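Local structure of fiber protein 2 (Human adenovirus type 41, 2BZV) at residues L38-T43 and G51-K56; T17-I22 and W92-T97; F107-T112 and S144-T149; V137-I142 and A165-I170. The protein forms trimeric spikes at the capsid vertices, whose knob, the domain present here, is thought to take part in attachment to host cells. One frame throughout, in Å; residues are numbered along the deposited sequence.

Contact 1 of 4, residues L38-T43 and G51-K56; sequences LFLCLT and GTITIK
Strands 38-43 and 51-56 run antiparallel, their axes 4.7 Å apart at closest and 177° between their directions. Phe39 with Thr54 and Cys41 with Thr52 form the hydrogen-bonded pairs. In the first, Phe39 N gives a nearly straight 2.8 Å bond to Thr54 O, and Thr54 N returns one to Phe39 O. Leu38, Leu40, Leu42, Ile53 and Ile55 point to one face. Leu38 CG is anti to the backbone N (chi1 177°), beside the carbonyl carbon; its CD1 lies 3.8 Å from Ile53 CG1 and also meets Ile55 CB, while Leu40 CD1 rests 3.9 Å from Ile53 CB. Beta-branched isoleucine favours an extended strand, and both residue types put apolar methyls on the face turned to the other sheet. The two strands are the arms of a beta hairpin in the knob's antiparallel beta-sandwich, and Ile53 and Ile55 touch Trp152 of that other sheet. Glycine, having no side chain, lets a methyl of Leu42 lie over its backbone, CD2 4.0 Å from Gly51 CA. Phe39, Cys41, Thr52 and Thr54 occupy the other face. Phe39 and Cys41 pack on Ile170 of the second subunit. Thr54 OG1, near the edge of the Phe39 ring, has its hydrogen bond with Thr164.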
# COMPACT_ATOMS: atom_id res chain seq x y z
N LEU A 38 -20.72 -2.09 5.77
CA LEU A 38 -19.35 -1.60 5.88
C LEU A 38 -18.40 -2.77 5.88
O LEU A 38 -18.49 -3.66 6.74
CB LEU A 38 -19.17 -0.81 7.18
CG LEU A 38 -17.73 -0.31 7.41
CD1 LEU A 38 -17.33 0.72 6.37
CD2 LEU A 38 -17.59 0.27 8.80
N PHE A 39 -17.46 -2.76 4.95
CA PHE A 39 -16.37 -3.72 4.94
C PHE A 39 -15.06 -2.95 5.11
O PHE A 39 -14.56 -2.32 4.19
CB PHE A 39 -16.36 -4.52 3.64
CG PHE A 39 -15.19 -5.46 3.57
CD1 PHE A 39 -15.10 -6.54 4.41
CD2 PHE A 39 -14.13 -5.19 2.70
CE1 PHE A 39 -14.00 -7.41 4.37
CE2 PHE A 39 -13.05 -6.05 2.64
CZ PHE A 39 -13.00 -7.17 3.46
N LEU A 40 -14.53 -3.02 6.32
CA LEU A 40 -13.23 -2.43 6.68
C LEU A 40 -12.33 -3.59 7.05
O LEU A 40 -12.72 -4.44 7.86
CB LEU A 40 -13.41 -1.46 7.85
CG LEU A 40 -12.12 -0.91 8.45
CD1 LEU A 40 -11.29 -0.13 7.44
CD2 LEU A 40 -12.44 -0.02 9.63
N CYS A 41 -11.13 -3.62 6.47
CA CYS A 41 -10.16 -4.67 6.74
C CYS A 41 -8.83 -4.00 7.06
O CYS A 41 -8.34 -3.20 6.23
CB CYS A 41 -10.03 -5.60 5.54
SG CYS A 41 -8.84 -6.95 5.80
N LEU A 42 -8.27 -4.31 8.23
CA LEU A 42 -6.98 -3.78 8.69
C LEU A 42 -6.01 -4.93 8.82
O LEU A 42 -6.32 -5.90 9.52
CB LEU A 42 -7.14 -3.12 10.07
CG LEU A 42 -8.18 -2.00 10.18
CD1 LEU A 42 -8.22 -1.48 11.61
CD2 LEU A 42 -7.90 -0.88 9.20
N THR A 43 -4.83 -4.81 8.22
CA THR A 43 -3.79 -5.82 8.43
C THR A 43 -2.53 -5.12 8.92
O THR A 43 -2.08 -4.12 8.37
CB THR A 43 -3.52 -6.69 7.18
OG1 THR A 43 -3.10 -5.86 6.09
CG2 THR A 43 -4.77 -7.44 6.79
N GLY A 51 -5.08 -0.66 5.29
CA GLY A 51 -6.53 -0.71 5.41
C GLY A 51 -7.22 -0.65 4.07
O GLY A 51 -6.81 0.11 3.18
N THR A 52 -8.28 -1.44 3.92
CA THR A 52 -9.16 -1.20 2.83
C THR A 52 -10.58 -1.05 3.35
O THR A 52 -10.98 -1.66 4.35
CB THR A 52 -9.05 -2.32 1.85
OG1 THR A 52 -8.15 -3.10 1.33
CG2 THR A 52 -10.58 -2.90 1.05
N ILE A 53 -11.29 -0.12 2.72
CA ILE A 53 -12.64 0.19 3.18
C ILE A 53 -13.59 0.33 2.00
O ILE A 53 -13.32 1.07 1.04
CB ILE A 53 -12.66 1.44 4.10
CG1 ILE A 53 -14.06 1.64 4.70
CG2 ILE A 53 -12.15 2.71 3.42
CD1 ILE A 53 -14.08 2.66 5.84
N THR A 54 -14.71 -0.37 2.10
CA THR A 54 -15.80 -0.34 1.13
C THR A 54 -17.10 -0.17 1.90
O THR A 54 -17.38 -0.96 2.81
CB THR A 54 -15.85 -1.64 0.31
OG1 THR A 54 -14.57 -1.87 -0.29
CG2 THR A 54 -16.92 -1.54 -0.78
N ILE A 55 -17.89 0.84 1.53
CA ILE A 55 -19.18 1.05 2.17
C ILE A 55 -20.24 1.08 1.07
O ILE A 55 -20.04 1.70 0.03
CB ILE A 55 -19.17 2.34 3.03
CG1 ILE A 55 -20.49 2.50 3.78
CG2 ILE A 55 -18.82 3.57 2.20
CD1 ILE A 55 -20.46 3.48 4.93
N LYS A 56 -21.35 0.39 1.33
CA LYS A 56 -22.42 0.28 0.35
C LYS A 56 -23.74 0.68 1.00
O LYS A 56 -24.15 0.10 2.00
CB LYS A 56 -22.56 -1.14 -0.20
CG LYS A 56 -23.53 -1.21 -1.37
CD LYS A 56 -23.75 -2.62 -1.89
CE LYS A 56 -24.75 -2.62 -3.05
NZ LYS A 56 -24.78 -3.92 -3.79

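Contact 2 of 4, residues T17-I22 and W92-T97; sequences TTIWSI and WRYQET
Glu96 OE1 is gripped by both a backbone N-H and a water: Thr17 N donates to it over 2.7 Å, on the syn lone pair, and water 1 donates as well. The other oxygen, Glu96 OE2, accepts a hydrogen bond from Thr17 OG1, also at 2.7 Å, from above the carboxylate plane, in one of the two conformers modelled for Thr17. The glutamate thus ties down the loop just before strand 18-20, which pairs antiparallel with the short strand 93-94 at the border of the larger sheet of the knob's beta-sandwich. Water 1 also donates to Thr18 O and accepts from Glu96 N, so it bridges the two segments. A carboxylate suits this place because it can take both a backbone and a hydroxyl donor.

Trp20 and Arg93 make the hydrogen-bonded pair, Arg93 N reaching Trp20 O almost straight, at 176°. Next to it, Ile19 and Tyr94 share a face and lie side by side, Ile19 CG1 3.7 Å from Tyr94 CD1. The CG2 branch of Ile19, anti to the backbone N, reaches the face of the Trp92 indole, sitting over the centre of its six-membered ring at 3.4 Å; a beta-branched residue can thus serve both aromatics at once. Ser21 CB meets the edge of the same indole. On the face that carries Trp20, Gln95 from the loop beyond the strand bends at chi2 (-98°), and its CG rests over one face of the Trp20 indole in a CH-pi contact, 3.7 Å from the centroid of the six-membered ring and offset toward the rim.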
# COMPACT_ATOMS: atom_id res chain seq x y z
N THR A 17 -3.01 -10.76 12.93
CA THR A 17 -2.62 -9.87 11.85
C THR A 17 -3.79 -9.01 11.32
O THR A 17 -3.57 -7.93 10.80
CB THR A 17 -2.01 -10.69 10.65
OG1 THR A 17 -3.05 -11.42 9.97
CG2 THR A 17 -0.88 -11.68 11.14
N THR A 18 -5.00 -9.55 11.39
CA THR A 18 -6.11 -9.00 10.62
C THR A 18 -7.34 -8.73 11.49
O THR A 18 -7.79 -9.61 12.23
CB THR A 18 -6.54 -9.99 9.51
OG1 THR A 18 -5.42 -10.31 8.68
CG2 THR A 18 -7.65 -9.44 8.65
N ILE A 19 -7.90 -7.53 11.35
CA ILE A 19 -9.24 -7.23 11.86
C ILE A 19 -10.12 -6.89 10.68
O ILE A 19 -9.68 -6.14 9.80
CB ILE A 19 -9.23 -6.06 12.86
CG1 ILE A 19 -8.33 -6.37 14.06
CG2 ILE A 19 -10.66 -5.76 13.31
CD1 ILE A 19 -8.06 -5.20 14.98
N TRP A 20 -11.35 -7.39 10.64
CA TRP A 20 -12.25 -6.96 9.58
C TRP A 20 -13.69 -6.92 10.07
O TRP A 20 -14.01 -7.43 11.13
CB TRP A 20 -12.06 -7.78 8.30
CG TRP A 20 -12.47 -9.23 8.34
CD1 TRP A 20 -13.07 -9.94 9.35
CD2 TRP A 20 -12.31 -10.15 7.25
NE1 TRP A 20 -13.29 -11.24 8.95
CE2 TRP A 20 -12.83 -11.38 7.66
CE3 TRP A 20 -11.77 -10.04 5.96
CZ2 TRP A 20 -12.84 -12.51 6.84
CZ3 TRP A 20 -11.78 -11.16 5.14
CH2 TRP A 20 -12.30 -12.38 5.58
N SER A 21 -14.54 -6.31 9.24
CA SER A 21 -15.96 -6.17 9.55
C SER A 21 -16.83 -6.88 8.54
O SER A 21 -17.96 -6.46 8.28
CB SER A 21 -16.35 -4.70 9.63
OG SER A 21 -16.28 -4.07 8.36
N ILE A 22 -16.34 -7.99 7.98
CA ILE A 22 -17.09 -8.65 6.92
C ILE A 22 -18.46 -9.11 7.41
O ILE A 22 -18.59 -9.66 8.50
CB ILE A 22 -16.29 -9.81 6.29
CG1 ILE A 22 -16.82 -10.13 4.89
CG2 ILE A 22 -16.29 -11.05 7.18
CD1 ILE A 22 -15.95 -11.10 4.11
N TRP A 92 -17.14 -6.76 14.13
CA TRP A 92 -15.74 -6.27 14.17
C TRP A 92 -14.90 -7.33 14.86
O TRP A 92 -14.90 -7.44 16.10
CB TRP A 92 -15.72 -4.94 14.91
CG TRP A 92 -14.40 -4.23 14.97
CD1 TRP A 92 -13.71 -3.90 16.09
CD2 TRP A 92 -13.65 -3.70 13.86
NE1 TRP A 92 -12.56 -3.21 15.76
CE2 TRP A 92 -12.50 -3.07 14.40
CE3 TRP A 92 -13.82 -3.71 12.47
CZ2 TRP A 92 -11.54 -2.45 13.59
CZ3 TRP A 92 -12.86 -3.10 11.67
CH2 TRP A 92 -11.74 -2.48 12.23
N ARG A 93 -14.23 -8.14 14.04
CA ARG A 93 -13.65 -9.40 14.50
C ARG A 93 -12.22 -9.59 14.00
O ARG A 93 -11.85 -9.14 12.92
CB ARG A 93 -14.49 -10.60 14.02
CG ARG A 93 -15.98 -10.43 14.42
CD ARG A 93 -16.83 -11.66 14.23
NE ARG A 93 -16.79 -12.50 15.39
CZ ARG A 93 -17.59 -12.56 16.47
NH1 ARG A 93 -18.66 -11.81 16.71
NH2 ARG A 93 -17.23 -13.45 17.34
N TYR A 94 -11.42 -10.29 14.80
CA TYR A 94 -10.15 -10.81 14.33
C TYR A 94 -10.45 -11.90 13.31
O TYR A 94 -11.12 -12.88 13.63
CB TYR A 94 -9.33 -11.41 15.47
CG TYR A 94 -8.77 -10.38 16.44
CD1 TYR A 94 -7.87 -9.42 16.02
CD2 TYR A 94 -9.12 -10.41 17.79
CE1 TYR A 94 -7.34 -8.49 16.90
CE2 TYR A 94 -8.61 -9.49 18.69
CZ TYR A 94 -7.72 -8.53 18.24
OH TYR A 94 -7.19 -7.59 19.10
N GLN A 95 -9.97 -11.74 12.08
CA GLN A 95 -10.29 -12.70 11.05
C GLN A 95 -9.76 -14.09 11.38
O GLN A 95 -10.42 -15.09 11.08
CB GLN A 95 -9.75 -12.18 9.71
CG GLN A 95 -9.92 -13.15 8.58
CD GLN A 95 -8.63 -13.89 8.37
OE1 GLN A 95 -7.56 -13.29 8.35
NE2 GLN A 95 -8.74 -15.19 8.26
N GLU A 96 -8.57 -14.18 11.95
CA GLU A 96 -7.94 -15.48 12.13
C GLU A 96 -8.61 -16.35 13.17
O GLU A 96 -8.63 -17.57 13.03
CB GLU A 96 -6.46 -15.25 12.47
CG GLU A 96 -5.75 -14.63 11.25
CD GLU A 96 -4.53 -13.78 11.58
OE1 GLU A 96 -4.56 -12.92 12.47
OE2 GLU A 96 -3.50 -13.95 10.90
N THR A 97 -9.15 -15.75 14.22
CA THR A 97 -9.81 -16.51 15.28
C THR A 97 -11.34 -16.41 15.24
O THR A 97 -12.03 -17.18 15.90
CB THR A 97 -9.35 -16.01 16.64
OG1 THR A 97 -9.64 -14.61 16.72
CG2 THR A 97 -7.86 -16.26 16.84
O HOH W 1 -7.00 -12.12 13.06

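Contact 3 of 4, residues F107-T112 and S144-T149; sequences FMPNST and SGYAFT
Met108 lays its side chain against Tyr146, beginning with CB, which stands 3.7 Å from the ring centroid in a CH-pi contact and 15° off the normal. The contact fastens the long loop between strands 93-94 and 135-139 of the knob onto strand 146-153, the middle strand of the smaller sheet of the beta-sandwich. Met108 CG follows across the same ring, 3.7 Å from Tyr146 CD2. A chi2 of -64° puts Met108 SD 3.7 Å from Tyr146 CB, in an oblique Met-aromatic contact with the ring; chi3 then turns CE, and the end of the chain leads away. Methionine suits this spot because CB and CG can lie over the ring while the flexible thioether bends SD round beside it.

Pro109 continues the cover along the strand. Its CG touches Phe148 CE1 at 3.8 Å and lies at a similar distance from Ala147 O, so the compact ring of the proline spans two consecutive residues. Pro109 O approaches Tyr146 CD1 to 3.3 Å while accepting a hydrogen bond from Asn140 ND2. Phe148 is further enclosed by Tyr169, whose ring it meets edge-to-face.

The loop turns next at Asn110, whose OD1 accepts from Thr112 N in an Asx turn, a task suited to a short side-chain carbonyl. Beyond it, Ser111 and Tyr146 share one polar partner: both hydroxyls bond to Glu172 OE2. A tyrosine therefore fits here twice over, with a ring for the methionine and a hydroxyl for the carboxylate. Ser111 CB lies 4.1 Å from Tyr146 CE1.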
# COMPACT_ATOMS: atom_id res chain seq x y z
N PHE A 107 -3.28 -1.99 16.78
CA PHE A 107 -3.89 -1.57 15.52
C PHE A 107 -4.36 -0.12 15.59
O PHE A 107 -4.86 0.41 14.59
CB PHE A 107 -5.11 -2.44 15.18
CG PHE A 107 -4.77 -3.85 14.74
CD1 PHE A 107 -4.91 -4.22 13.41
CD2 PHE A 107 -4.35 -4.81 15.66
CE1 PHE A 107 -4.64 -5.51 13.00
CE2 PHE A 107 -4.07 -6.11 15.25
CZ PHE A 107 -4.21 -6.45 13.91
N MET A 108 -4.24 0.54 16.74
CA MET A 108 -4.74 1.90 16.87
C MET A 108 -3.78 2.90 16.23
O MET A 108 -2.57 2.66 16.21
CB MET A 108 -4.91 2.26 18.34
CG MET A 108 -5.98 1.42 19.02
SD MET A 108 -7.65 1.63 18.38
CE MET A 108 -7.83 0.21 17.28
N PRO A 109 -4.30 4.00 15.68
CA PRO A 109 -3.39 5.01 15.11
C PRO A 109 -2.50 5.60 16.21
O PRO A 109 -2.98 6.02 17.27
CB PRO A 109 -4.34 6.05 14.50
CG PRO A 109 -5.68 5.40 14.40
CD PRO A 109 -5.71 4.37 15.50
N ASN A 110 -1.20 5.63 15.94
CA ASN A 110 -0.20 6.06 16.90
C ASN A 110 -0.51 7.46 17.42
O ASN A 110 -0.73 8.39 16.63
CB ASN A 110 1.15 6.04 16.19
CG ASN A 110 2.32 6.27 17.11
OD1 ASN A 110 2.51 7.39 17.61
ND2 ASN A 110 3.11 5.24 17.36
N SER A 111 -0.54 7.62 18.74
CA SER A 111 -0.95 8.90 19.32
C SER A 111 0.17 9.92 19.42
O SER A 111 -0.09 11.05 19.81
CB SER A 111 -1.58 8.68 20.69
OG SER A 111 -0.64 8.12 21.59
N THR A 112 1.39 9.54 19.08
CA THR A 112 2.49 10.49 18.88
C THR A 112 2.48 11.02 17.45
O THR A 112 2.61 12.23 17.21
CB THR A 112 3.84 9.83 19.20
OG1 THR A 112 3.84 9.44 20.58
CG2 THR A 112 4.99 10.80 18.92
N SER A 144 -10.52 11.19 23.96
CA SER A 144 -9.95 10.08 24.74
C SER A 144 -9.78 8.91 23.79
O SER A 144 -10.61 8.76 22.90
CB SER A 144 -10.90 9.64 25.88
OG SER A 144 -11.10 10.64 26.86
N GLY A 145 -8.80 8.05 24.00
CA GLY A 145 -8.71 6.84 23.17
C GLY A 145 -8.26 7.16 21.76
O GLY A 145 -7.37 7.99 21.54
N TYR A 146 -8.89 6.50 20.79
CA TYR A 146 -8.45 6.55 19.40
C TYR A 146 -9.65 6.62 18.49
O TYR A 146 -10.77 6.29 18.90
CB TYR A 146 -7.67 5.25 19.07
CG TYR A 146 -6.47 5.07 19.98
CD1 TYR A 146 -5.24 5.65 19.68
CD2 TYR A 146 -6.56 4.33 21.16
CE1 TYR A 146 -4.15 5.49 20.51
CE2 TYR A 146 -5.47 4.18 22.01
CZ TYR A 146 -4.27 4.77 21.68
OH TYR A 146 -3.18 4.63 22.51
N ALA A 147 -9.43 7.00 17.23
CA ALA A 147 -10.53 6.99 16.30
C ALA A 147 -10.05 6.99 14.86
O ALA A 147 -8.94 7.43 14.54
CB ALA A 147 -11.44 8.22 16.51
N PHE A 148 -10.93 6.51 13.99
CA PHE A 148 -10.86 6.78 12.56
C PHE A 148 -12.08 7.61 12.19
O PHE A 148 -13.20 7.26 12.60
CB PHE A 148 -10.96 5.52 11.71
CG PHE A 148 -9.92 4.48 11.96
CD1 PHE A 148 -8.64 4.64 11.47
CD2 PHE A 148 -10.23 3.32 12.62
CE1 PHE A 148 -7.66 3.69 11.67
CE2 PHE A 148 -9.25 2.36 12.82
CZ PHE A 148 -7.98 2.55 12.36
N THR A 149 -11.89 8.65 11.38
CA THR A 149 -13.01 9.39 10.82
C THR A 149 -12.84 9.36 9.32
O THR A 149 -11.90 9.93 8.78
CB THR A 149 -13.10 10.83 11.33
OG1 THR A 149 -13.15 10.80 12.77
CG2 THR A 149 -14.33 11.51 10.75

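Contact 4 of 4, residues V137-I142 and A165-I170; sequences VVYNEI and AVFCYI
The core between the two sheets of the knob's beta-sandwich is where strand 135-139, an outermost strand of the smaller sheet, faces strand 165-170, an outermost strand of the larger one. The strand axes are 9.7 Å apart at closest and 17° from parallel, a spacing too wide for backbone hydrogen bonds and spanned by side chains and one water. Tyr139 carries most of the contact. Its chi1 of -56° sets CG beside the backbone N, anti to the carbonyl carbon. At the far end of the ring, Tyr139 OH meets Phe167 CD1 at 3.4 Å and Tyr169 CB at 3.5 Å. The approach to Phe167 CD1 is at the edge of the Tyr139 ring. The Tyr139 and Tyr169 rings meet obliquely, planes at 40° and centroids 5.2 Å apart, with Tyr139 CZ 3.5 Å from Tyr169 CB. Val137, two residues earlier on the same side of its strand, adds a smaller apolar contact, CG1 to Phe167 CB at 4.2 Å.

Large aromatics suit a gap this wide, and tyrosine brings a polar tip as well. Water 2, in the plane of the Tyr139 ring at its edge, is 2.7 Å from Tyr139 OH and donates to Cys168 O. Tyr169 OH is bonded to Phe107 O. The contact is therefore mainly apolar, yet the Tyr139 hydroxyl is satisfied by water 2, consistent with its place among aromatic carbons, and is linked through it to the backbone of the facing strand.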
# COMPACT_ATOMS: atom_id res chain seq x y z
N VAL A 137 -9.34 10.08 5.40
CA VAL A 137 -9.33 9.48 6.72
C VAL A 137 -8.54 10.40 7.64
O VAL A 137 -7.45 10.85 7.28
CB VAL A 137 -8.80 8.02 6.71
CG1 VAL A 137 -7.42 7.91 6.09
CG2 VAL A 137 -8.82 7.46 8.13
N VAL A 138 -9.13 10.71 8.80
CA VAL A 138 -8.45 11.47 9.85
C VAL A 138 -8.36 10.60 11.06
O VAL A 138 -9.31 9.87 11.41
CB VAL A 138 -9.49 12.76 10.12
CG1 VAL A 138 -9.09 13.49 11.40
CG2 VAL A 138 -9.51 13.70 8.85
N TYR A 139 -7.21 10.67 11.72
CA TYR A 139 -6.90 9.82 12.85
C TYR A 139 -7.03 10.56 14.17
O TYR A 139 -6.57 11.69 14.31
CB TYR A 139 -5.49 9.25 12.71
CG TYR A 139 -5.31 8.50 11.40
CD1 TYR A 139 -5.89 7.24 11.22
CD2 TYR A 139 -4.62 9.05 10.33
CE1 TYR A 139 -5.74 6.56 10.01
CE2 TYR A 139 -4.47 8.37 9.12
CZ TYR A 139 -5.05 7.13 8.98
OH TYR A 139 -4.93 6.42 7.79
N ASN A 140 -7.64 9.89 15.14
CA ASN A 140 -7.68 10.33 16.52
C ASN A 140 -8.33 11.69 16.74
O ASN A 140 -7.92 12.44 17.62
CB ASN A 140 -6.27 10.26 17.13
CG ASN A 140 -5.75 8.83 17.18
OD1 ASN A 140 -6.53 7.87 17.17
ND2 ASN A 140 -4.45 8.68 17.28
N GLU A 141 -9.37 11.98 15.97
CA GLU A 141 -10.17 13.18 16.22
C GLU A 141 -11.18 12.82 17.30
O GLU A 141 -12.36 12.55 17.02
CB GLU A 141 -10.86 13.63 14.94
CG GLU A 141 -11.49 15.02 15.06
CD GLU A 141 -12.09 15.45 13.75
OE1 GLU A 141 -11.34 15.90 12.87
OE2 GLU A 141 -13.33 15.33 13.60
N ILE A 142 -10.70 12.79 18.54
CA ILE A 142 -11.47 12.28 19.67
C ILE A 142 -10.76 12.75 20.93
O ILE A 142 -9.54 12.95 20.91
CB ILE A 142 -11.61 10.72 19.59
CG1 ILE A 142 -12.66 10.19 20.56
CG2 ILE A 142 -10.24 10.05 19.78
CD1 ILE A 142 -13.12 8.78 20.20
N ALA A 165 -11.45 2.20 -1.05
CA ALA A 165 -10.26 3.00 -0.77
C ALA A 165 -9.27 2.18 0.03
O ALA A 165 -9.67 1.39 0.88
CB ALA A 165 -10.63 4.26 0.01
N VAL A 166 -8.00 2.40 -0.24
CA VAL A 166 -6.90 1.78 0.49
C VAL A 166 -6.11 2.88 1.17
O VAL A 166 -5.83 3.92 0.56
CB VAL A 166 -6.03 0.93 -0.46
CG1 VAL A 166 -4.85 0.32 0.28
CG2 VAL A 166 -6.88 -0.15 -1.12
N PHE A 167 -5.74 2.67 2.43
CA PHE A 167 -5.00 3.66 3.20
C PHE A 167 -3.99 2.95 4.09
O PHE A 167 -4.04 1.74 4.26
CB PHE A 167 -5.95 4.55 4.02
CG PHE A 167 -6.81 3.81 5.03
CD1 PHE A 167 -6.46 3.79 6.37
CD2 PHE A 167 -7.96 3.15 4.63
CE1 PHE A 167 -7.24 3.11 7.30
CE2 PHE A 167 -8.74 2.47 5.54
CZ PHE A 167 -8.38 2.45 6.87
N CYS A 168 -3.05 3.71 4.64
CA CYS A 168 -1.94 3.15 5.42
C CYS A 168 -1.64 4.11 6.57
O CYS A 168 -1.51 5.31 6.29
CB CYS A 168 -0.71 2.97 4.51
SG CYS A 168 0.77 2.43 5.37
N TYR A 169 -1.45 3.62 7.79
CA TYR A 169 -1.11 4.48 8.91
C TYR A 169 -0.15 3.76 9.85
O TYR A 169 0.06 2.55 9.77
CB TYR A 169 -2.38 4.97 9.63
CG TYR A 169 -3.16 3.84 10.28
CD1 TYR A 169 -2.92 3.47 11.60
CD2 TYR A 169 -4.12 3.13 9.56
CE1 TYR A 169 -3.64 2.42 12.20
CE2 TYR A 169 -4.83 2.08 10.14
CZ TYR A 169 -4.57 1.73 11.46
OH TYR A 169 -5.27 0.67 12.01
N ILE A 170 0.45 4.56 10.74
CA ILE A 170 1.38 4.10 11.76
C ILE A 170 0.62 3.76 13.04
O ILE A 170 -0.24 4.54 13.48
CB ILE A 170 2.40 5.19 12.08
CG1 ILE A 170 3.09 5.73 10.82
CG2 ILE A 170 3.41 4.71 13.13
CD1 ILE A 170 4.01 4.74 10.18
O HOH W 2 -3.28 7.53 5.99

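How the contacts relate
Contacts 1 and 2 belong to the larger sheet of the knob: strand 18-20 lies between 93-94 and the hairpin 36-45/48-57, and the centres are 11 Å apart. Contact 1 falls within the chain stretch that contact 2 spans. Contacts 3 and 4 come later, their segments alternating along the chain, with centres only 8 Å apart; both involve the smaller sheet. Contact 4 reaches back to the larger sheet through strand 165-170, which pairs with 48-57 of contact 1. Phe107 of contact 3 also packs against Thr17 and Ile19 of contact 2. Residues of contacts 1, 2 and 4 also touch neighbouring subunits, so strands of the larger sheet also serve the trimer interface.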